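PDB 3QR0: phospholipase C-beta (PLC-beta) from Sepia officinalis, which is a phospholipase C-beta that joins PH, EF-hand-like, TIM-barrel (X and Y) and C2 modules in one calcium-binding chain. Local coordinates for residues C364-L369 / I568-P573. Numbering follows the deposited sequence.
With CA (calcium ion), chain B.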
ATOM      1  N   CYS A 364      -2.404  -2.249  -8.275  1.00 20.24           N
ATOM      2  CA  CYS A 364      -3.739  -2.712  -8.667  1.00 20.58           C
ATOM      3  C   CYS A 364      -3.683  -3.410 -10.027  1.00 20.72           C
ATOM      4  O   CYS A 364      -3.013  -2.922 -10.944  1.00 20.61           O
ATOM      5  CB  CYS A 364      -4.714  -1.541  -8.737  1.00 20.56           C
ATOM      6  SG  CYS A 364      -6.425  -2.036  -8.930  1.00 22.75           S
ATOM      7  N   ARG A 365      -4.369  -4.547 -10.150  1.00 20.69           N
ATOM      8  CA  ARG A 365      -4.318  -5.368 -11.374  1.00 21.60           C
ATOM      9  C   ARG A 365      -5.624  -5.399 -12.169  1.00 22.33           C
ATOM     10  O   ARG A 365      -5.619  -5.768 -13.343  1.00 23.58           O
ATOM     11  CB  ARG A 365      -3.915  -6.812 -11.043  1.00 21.22           C
ATOM     12  CG  ARG A 365      -2.544  -6.969 -10.374  1.00 20.72           C
ATOM     13  CD  ARG A 365      -1.386  -6.663 -11.328  1.00 19.81           C
ATOM     14  NE  ARG A 365      -1.079  -5.242 -11.331  1.00 18.85           N
ATOM     15  CZ  ARG A 365      -0.345  -4.605 -12.236  1.00 19.51           C
ATOM     16  NH1 ARG A 365       0.208  -5.243 -13.264  1.00 19.71           N
ATOM     17  NH2 ARG A 365      -0.164  -3.299 -12.102  1.00 19.82           N
ATOM     18  N   CYS A 366      -6.738  -5.047 -11.545  1.00 22.65           N
ATOM     19  CA  CYS A 366      -8.036  -5.154 -12.200  1.00 23.17           C
ATOM     20  C   CYS A 366      -8.724  -3.799 -12.184  1.00 22.81           C
ATOM     21  O   CYS A 366      -8.929  -3.209 -11.119  1.00 22.42           O
ATOM     22  CB  CYS A 366      -8.908  -6.211 -11.524  1.00 23.46           C
ATOM     23  SG  CYS A 366     -10.532  -6.481 -12.332  1.00 26.76           S
ATOM     24  N   LEU A 367      -9.064  -3.319 -13.375  1.00 22.55           N
ATOM     25  CA  LEU A 367      -9.595  -1.978 -13.573  1.00 22.92           C
ATOM     26  C   LEU A 367     -10.938  -2.059 -14.261  1.00 23.18           C
ATOM     27  O   LEU A 367     -11.268  -3.080 -14.879  1.00 23.84           O
ATOM     28  CB  LEU A 367      -8.655  -1.160 -14.459  1.00 23.04           C
ATOM     29  CG  LEU A 367      -7.155  -1.262 -14.207  1.00 23.47           C
ATOM     30  CD1 LEU A 367      -6.401  -0.528 -15.314  1.00 23.49           C
ATOM     31  CD2 LEU A 367      -6.785  -0.716 -12.841  1.00 22.66           C
ATOM     32  N   GLU A 368     -11.703  -0.976 -14.178  1.00 22.94           N
ATOM     33  CA  GLU A 368     -12.991  -0.905 -14.841  1.00 23.20           C
ATOM     34  C   GLU A 368     -13.051   0.257 -15.828  1.00 23.14           C
ATOM     35  O   GLU A 368     -12.594   1.364 -15.533  1.00 23.19           O
ATOM     36  CB  GLU A 368     -14.101  -0.774 -13.810  1.00 23.47           C
ATOM     37  CG  GLU A 368     -15.505  -0.848 -14.401  1.00 24.68           C
ATOM     38  CD  GLU A 368     -16.572  -0.982 -13.342  1.00 26.18           C
ATOM     39  OE1 GLU A 368     -16.223  -0.936 -12.145  1.00 28.58           O
ATOM     40  OE2 GLU A 368     -17.762  -1.123 -13.697  1.00 26.44           O
ATOM     41  N   LEU A 369     -13.617  -0.019 -16.997  1.00 23.11           N
ATOM     42  CA  LEU A 369     -13.814   0.968 -18.047  1.00 23.19           C
ATOM     43  C   LEU A 369     -15.284   0.909 -18.459  1.00 23.36           C
ATOM     44  O   LEU A 369     -15.735  -0.100 -19.014  1.00 23.64           O
ATOM     45  CB  LEU A 369     -12.914   0.670 -19.255  1.00 23.42           C
ATOM     46  CG  LEU A 369     -11.381   0.782 -19.128  1.00 23.42           C
ATOM     47  CD1 LEU A 369     -10.772  -0.294 -18.224  1.00 22.68           C
ATOM     48  CD2 LEU A 369     -10.728   0.712 -20.507  1.00 23.07           C
ATOM     49  N   ILE A 568     -13.698 -17.525 -10.955  1.00 23.53           N
ATOM     50  CA  ILE A 568     -13.455 -16.200 -10.403  1.00 23.01           C
ATOM     51  C   ILE A 568     -14.758 -15.456 -10.127  1.00 22.85           C
ATOM     52  O   ILE A 568     -15.680 -15.487 -10.945  1.00 22.73           O
ATOM     53  CB  ILE A 568     -12.583 -15.367 -11.368  1.00 22.93           C
ATOM     54  CG1 ILE A 568     -11.159 -15.932 -11.380  1.00 23.74           C
ATOM     55  CG2 ILE A 568     -12.583 -13.892 -10.960  1.00 22.89           C
ATOM     56  CD1 ILE A 568     -10.285 -15.387 -12.467  1.00 24.76           C
ATOM     57  N   THR A 569     -14.813 -14.787  -8.973  1.00 22.32           N
ATOM     58  CA  THR A 569     -15.874 -13.839  -8.663  1.00 21.99           C
ATOM     59  C   THR A 569     -15.283 -12.442  -8.551  1.00 21.27           C
ATOM     60  O   THR A 569     -14.267 -12.231  -7.879  1.00 20.47           O
ATOM     61  CB  THR A 569     -16.573 -14.149  -7.322  1.00 22.48           C
ATOM     62  OG1 THR A 569     -16.925 -15.527  -7.268  1.00 24.04           O
ATOM     63  CG2 THR A 569     -17.852 -13.309  -7.161  1.00 22.19           C
ATOM     64  N   ARG A 570     -15.923 -11.496  -9.224  1.00 20.84           N
ATOM     65  CA  ARG A 570     -15.653 -10.082  -9.011  1.00 20.45           C
ATOM     66  C   ARG A 570     -16.822  -9.489  -8.231  1.00 19.93           C
ATOM     67  O   ARG A 570     -17.974  -9.826  -8.482  1.00 20.34           O
ATOM     68  CB  ARG A 570     -15.476  -9.363 -10.349  1.00 20.48           C
ATOM     69  CG  ARG A 570     -15.245  -7.862 -10.236  1.00 20.96           C
ATOM     70  CD  ARG A 570     -14.811  -7.268 -11.576  1.00 22.60           C
ATOM     71  NE  ARG A 570     -14.585  -5.828 -11.466  1.00 23.42           N
ATOM     72  CZ  ARG A 570     -15.533  -4.893 -11.556  1.00 24.44           C
ATOM     73  NH1 ARG A 570     -16.802  -5.216 -11.781  1.00 24.20           N
ATOM     74  NH2 ARG A 570     -15.199  -3.610 -11.429  1.00 25.33           N
ATOM     75  N   ILE A 571     -16.515  -8.602  -7.293  1.00 19.48           N
ATOM     76  CA  ILE A 571     -17.526  -7.925  -6.484  1.00 19.35           C
ATOM     77  C   ILE A 571     -17.369  -6.433  -6.715  1.00 19.28           C
ATOM     78  O   ILE A 571     -16.248  -5.955  -6.878  1.00 19.32           O
ATOM     79  CB  ILE A 571     -17.328  -8.210  -4.979  1.00 19.23           C
ATOM     80  CG1 ILE A 571     -17.102  -9.705  -4.726  1.00 19.23           C
ATOM     81  CG2 ILE A 571     -18.513  -7.667  -4.165  1.00 19.45           C
ATOM     82  CD1 ILE A 571     -18.350 -10.558  -4.819  1.00 18.35           C
ATOM     83  N   TYR A 572     -18.474  -5.690  -6.751  1.00 19.52           N
ATOM     84  CA  TYR A 572     -18.382  -4.232  -6.839  1.00 19.54           C
ATOM     85  C   TYR A 572     -19.484  -3.542  -6.033  1.00 20.19           C
ATOM     86  O   TYR A 572     -20.548  -4.127  -5.804  1.00 19.99           O
ATOM     87  CB  TYR A 572     -18.372  -3.769  -8.304  1.00 19.73           C
ATOM     88  CG  TYR A 572     -19.607  -4.121  -9.082  1.00 20.16           C
ATOM     89  CD1 TYR A 572     -20.665  -3.226  -9.171  1.00 21.39           C
ATOM     90  CD2 TYR A 572     -19.719  -5.346  -9.743  1.00 20.82           C
ATOM     91  CE1 TYR A 572     -21.806  -3.534  -9.881  1.00 21.52           C
ATOM     92  CE2 TYR A 572     -20.865  -5.665 -10.465  1.00 20.77           C
ATOM     93  CZ  TYR A 572     -21.906  -4.753 -10.529  1.00 21.72           C
ATOM     94  OH  TYR A 572     -23.055  -5.037 -11.237  1.00 22.12           O
ATOM     95  N   PRO A 573     -19.223  -2.298  -5.580  1.00 20.40           N
ATOM     96  CA  PRO A 573     -20.173  -1.638  -4.688  1.00 21.10           C
ATOM     97  C   PRO A 573     -21.515  -1.304  -5.341  1.00 21.91           C
ATOM     98  O   PRO A 573     -21.577  -1.003  -6.529  1.00 21.57           O
ATOM     99  CB  PRO A 573     -19.440  -0.355  -4.253  1.00 20.98           C
ATOM    100  CG  PRO A 573     -18.336  -0.171  -5.224  1.00 20.78           C
ATOM    101  CD  PRO A 573     -17.974  -1.534  -5.726  1.00 20.07           C
TER
HETATM  102 CA    CA B1000     -19.294   0.674 -13.894  1.00 22.54          CA
HETATM  103  O   HOH W   1     -18.885  -3.286 -12.225  1.00 26.57           O
HETATM  104  O   HOH W   2     -21.263   1.875 -13.044  1.00 20.83           O
HETATM  105  O   HOH W   3     -20.076  -0.224 -11.769  1.00 21.27           O
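Arg570 reaches across the interior of the TIM barrel to Glu368, and its NH2 donates to Glu368 OE1 at 3.0 Å in a buried salt bridge. The N-H...O angle is 142°. The two flat groups stand almost perpendicular, their planes 88° apart. OE1 lies at the guanidinium edge, close to that group's plane, whereas NH2 meets OE1 from above the carboxylate plane, 70° out of it. This is therefore a single-point grip, not a two-pronged pairing. Arg570 has CG anti to its backbone N and a chain extended as far as NE, which carries it across the 11.2 Å between Arg570 CA and Glu368 CA. A second link runs through a water that accepts from Arg570 NH1 and donates to Glu368 OE2 at 2.8 Å; this water also lies over one face of the Tyr572 ring. Glu368 OE2 binds the calcium ion at 2.4 Å, in a site completed by Asn339, Asp370, Glu417 and water. Arg570 is thus a second-shell residue, and its positive charge would be expected to offset part of the negative charge gathered at the metal. Farther back, Cys366 SG lies 4.2 Å from Arg570 NE, a loose approach oblique to the guanidinium. Ser543, on strand 540-545, accepts a hydrogen bond from NH1. Strand 366-372, beside 412-418 in the X half, thereby meets strand 569-572, beside 540-545 in the Y half, through side chains inside the barrel, while Leu367 packs on the outer helices 354-361 and 393-403.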